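Local coordinates for 378aa long hypothetical citrate synthase (Sulfolobus tokodaii, PDB 1VGM), which is a hypothetical member of the citrate synthase family, with a mostly helical fold and two chains in its assembly, at residues K241-E245 and K246-G250. Numbering follows the deposited sequence.
Sequences KWFEE and KIIKG
Lys-246 sets CG over one face of the Trp-242 indole, one helical turn back: CG sits 3.9 Å from the centroid of the five-membered ring, 18° off its normal, a CH-pi contact with the two side chains crossing at about a right angle. Bends at chi2 and chi4 turn the amine back to Glu-245, whose OE1 meets Lys-246 NZ in a weak, 3.4 Å salt bridge. On the buried side Ile-247 fills the angle between two aromatic rings. Its CB stands over the centre of the Phe-243 ring, and its CD1 comes within 3.3 Å of both Phe-243 CD2 and Trp-242 CZ3; chi1 (-62°) directs CG1 toward the rings and chi2 (169°) extends CD1. Trp-242 NE1 hydrogen-bonds Glu-232 OE2 of helix 222-233, while Phe-243 and Ile-247 also pack on helix 284-304. Where the helix widens, Phe-243 O accepts an i+4 bond from Ile-247 N at 2.9 Å, above the carbonyl plane, and an i+5 bond from Ile-248 N at 3.1 Å, in it. Lys-249 N to Glu-244 O (2.8 Å) and Gly-250 N to Glu-245 O follow as i+5 bonds. The arrangement is that of an amphipathic helix ending in wide pi-type turns, here on the outer part of the mostly helical citrate synthase fold.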
ATOM      1  N   LYS A 241      27.079  16.905 -28.158  1.00 13.25           N
ATOM      2  CA  LYS A 241      27.983  17.192 -27.053  1.00 12.48           C
ATOM      3  C   LYS A 241      27.518  16.508 -25.760  1.00 14.22           C
ATOM      4  O   LYS A 241      28.314  15.870 -25.067  1.00 12.44           O
ATOM      5  CB  LYS A 241      28.072  18.705 -26.852  1.00 13.48           C
ATOM      6  CG  LYS A 241      28.870  19.148 -25.637  1.00 19.94           C
ATOM      7  CD  LYS A 241      28.830  20.665 -25.487  1.00 24.09           C
ATOM      8  CE  LYS A 241      29.905  21.166 -24.531  1.00 26.37           C
ATOM      9  NZ  LYS A 241      30.166  22.628 -24.718  1.00 31.68           N
ATOM     10  N   TRP A 242      26.230  16.649 -25.446  1.00 12.41           N
ATOM     11  CA  TRP A 242      25.654  16.120 -24.207  1.00 11.75           C
ATOM     12  C   TRP A 242      25.755  14.596 -24.160  1.00  9.70           C
ATOM     13  O   TRP A 242      26.161  14.014 -23.156  1.00  9.70           O
ATOM     14  CB  TRP A 242      24.183  16.539 -24.098  1.00 10.66           C
ATOM     15  CG  TRP A 242      23.501  16.087 -22.845  1.00 12.23           C
ATOM     16  CD1 TRP A 242      23.380  16.788 -21.679  1.00 12.35           C
ATOM     17  CD2 TRP A 242      22.814  14.843 -22.640  1.00 10.45           C
ATOM     18  NE1 TRP A 242      22.656  16.058 -20.762  1.00 14.93           N
ATOM     19  CE2 TRP A 242      22.299  14.861 -21.326  1.00 11.76           C
ATOM     20  CE3 TRP A 242      22.567  13.723 -23.445  1.00 12.25           C
ATOM     21  CZ2 TRP A 242      21.550  13.802 -20.795  1.00 10.41           C
ATOM     22  CZ3 TRP A 242      21.820  12.667 -22.917  1.00 10.60           C
ATOM     23  CH2 TRP A 242      21.323  12.718 -21.603  1.00 12.51           C
ATOM     24  N   PHE A 243      25.381  13.957 -25.261  1.00  7.48           N
ATOM     25  CA  PHE A 243      25.404  12.502 -25.352  1.00  7.99           C
ATOM     26  C   PHE A 243      26.803  11.946 -25.107  1.00 10.26           C
ATOM     27  O   PHE A 243      26.969  10.981 -24.357  1.00  9.83           O
ATOM     28  CB  PHE A 243      24.908  12.067 -26.736  1.00  7.74           C
ATOM     29  CG  PHE A 243      24.657  10.598 -26.855  1.00  8.99           C
ATOM     30  CD1 PHE A 243      25.682   9.730 -27.214  1.00  8.74           C
ATOM     31  CD2 PHE A 243      23.389  10.075 -26.624  1.00 11.95           C
ATOM     32  CE1 PHE A 243      25.447   8.359 -27.330  1.00 11.68           C
ATOM     33  CE2 PHE A 243      23.143   8.704 -26.737  1.00 11.94           C
ATOM     34  CZ  PHE A 243      24.168   7.848 -27.095  1.00 10.69           C
ATOM     35  N   GLU A 244      27.806  12.538 -25.748  1.00 11.49           N
ATOM     36  CA  GLU A 244      29.175  12.044 -25.615  1.00 13.16           C
ATOM     37  C   GLU A 244      29.651  12.239 -24.172  1.00 12.93           C
ATOM     38  O   GLU A 244      30.296  11.364 -23.596  1.00 14.46           O
ATOM     39  CB  GLU A 244      30.111  12.780 -26.584  1.00 12.77           C
ATOM     40  CG  GLU A 244      31.597  12.429 -26.417  1.00 16.45           C
ATOM     41  CD  GLU A 244      31.936  11.010 -26.862  1.00 20.10           C
ATOM     42  OE1 GLU A 244      33.005  10.488 -26.461  1.00 22.80           O
ATOM     43  OE2 GLU A 244      31.140  10.419 -27.617  1.00 16.71           O
ATOM     44  N   GLU A 245      29.312  13.384 -23.592  1.00 14.70           N
ATOM     45  CA  GLU A 245      29.780  13.729 -22.256  1.00 15.38           C
ATOM     46  C   GLU A 245      29.112  12.874 -21.181  1.00 16.54           C
ATOM     47  O   GLU A 245      29.786  12.240 -20.369  1.00 13.47           O
ATOM     48  CB  GLU A 245      29.517  15.211 -21.980  1.00 15.39           C
ATOM     49  CG  GLU A 245      29.968  15.682 -20.607  1.00 17.53           C
ATOM     50  CD  GLU A 245      29.570  17.118 -20.328  1.00 19.39           C
ATOM     51  OE1 GLU A 245      29.265  17.436 -19.159  1.00 27.99           O
ATOM     52  OE2 GLU A 245      29.562  17.935 -21.267  1.00 20.89           O
ATOM     53  N   LYS A 246      27.784  12.857 -21.170  1.00 16.02           N
ATOM     54  CA  LYS A 246      27.057  12.208 -20.085  1.00 17.28           C
ATOM     55  C   LYS A 246      26.979  10.701 -20.271  1.00 17.85           C
ATOM     56  O   LYS A 246      27.128   9.944 -19.311  1.00 15.66           O
ATOM     57  CB  LYS A 246      25.648  12.788 -19.977  1.00 19.26           C
ATOM     58  CG  LYS A 246      25.619  14.233 -19.514  1.00 20.87           C
ATOM     59  CD  LYS A 246      26.173  14.372 -18.102  1.00 23.88           C
ATOM     60  CE  LYS A 246      25.591  15.585 -17.376  1.00 29.08           C
ATOM     61  NZ  LYS A 246      26.260  16.863 -17.758  1.00 27.52           N
ATOM     62  N   ILE A 247      26.750  10.265 -21.505  1.00 17.23           N
ATOM     63  CA  ILE A 247      26.437   8.865 -21.762  1.00 17.62           C
ATOM     64  C   ILE A 247      27.653   8.031 -22.162  1.00 16.79           C
ATOM     65  O   ILE A 247      27.880   6.961 -21.597  1.00 16.74           O
ATOM     66  CB  ILE A 247      25.344   8.739 -22.840  1.00 18.80           C
ATOM     67  CG1 ILE A 247      24.064   9.402 -22.335  1.00 19.12           C
ATOM     68  CG2 ILE A 247      25.075   7.273 -23.155  1.00 18.48           C
ATOM     69  CD1 ILE A 247      23.019   9.577 -23.394  1.00 29.64           C
ATOM     70  N   ILE A 248      28.437   8.515 -23.123  1.00 16.19           N
ATOM     71  CA  ILE A 248      29.623   7.781 -23.567  1.00 17.44           C
ATOM     72  C   ILE A 248      30.789   7.895 -22.581  1.00 19.02           C
ATOM     73  O   ILE A 248      31.321   6.885 -22.127  1.00 17.78           O
ATOM     74  CB  ILE A 248      30.108   8.260 -24.950  1.00 17.50           C
ATOM     75  CG1 ILE A 248      28.985   8.105 -25.983  1.00 18.10           C
ATOM     76  CG2 ILE A 248      31.332   7.450 -25.381  1.00 16.74           C
ATOM     77  CD1 ILE A 248      28.574   6.666 -26.261  1.00 17.35           C
ATOM     78  N   LYS A 249      31.185   9.119 -22.251  1.00 18.81           N
ATOM     79  CA  LYS A 249      32.284   9.320 -21.315  1.00 22.67           C
ATOM     80  C   LYS A 249      31.863   9.130 -19.861  1.00 21.36           C
ATOM     81  O   LYS A 249      32.561   8.472 -19.094  1.00 21.21           O
ATOM     82  CB  LYS A 249      32.888  10.713 -21.494  1.00 23.37           C
ATOM     83  CG  LYS A 249      33.648  10.885 -22.797  1.00 28.58           C
ATOM     84  CD  LYS A 249      34.362  12.225 -22.838  1.00 32.65           C
ATOM     85  CE  LYS A 249      35.498  12.270 -21.830  1.00 34.67           C
ATOM     86  NZ  LYS A 249      36.059  13.645 -21.694  1.00 41.12           N
ATOM     87  N   GLY A 250      30.725   9.708 -19.485  1.00 22.30           N
ATOM     88  CA  GLY A 250      30.260   9.607 -18.112  1.00 23.21           C
ATOM     89  C   GLY A 250      29.564   8.288 -17.822  1.00 24.44           C
ATOM     90  O   GLY A 250      29.148   8.026 -16.690  1.00 26.90           O
TER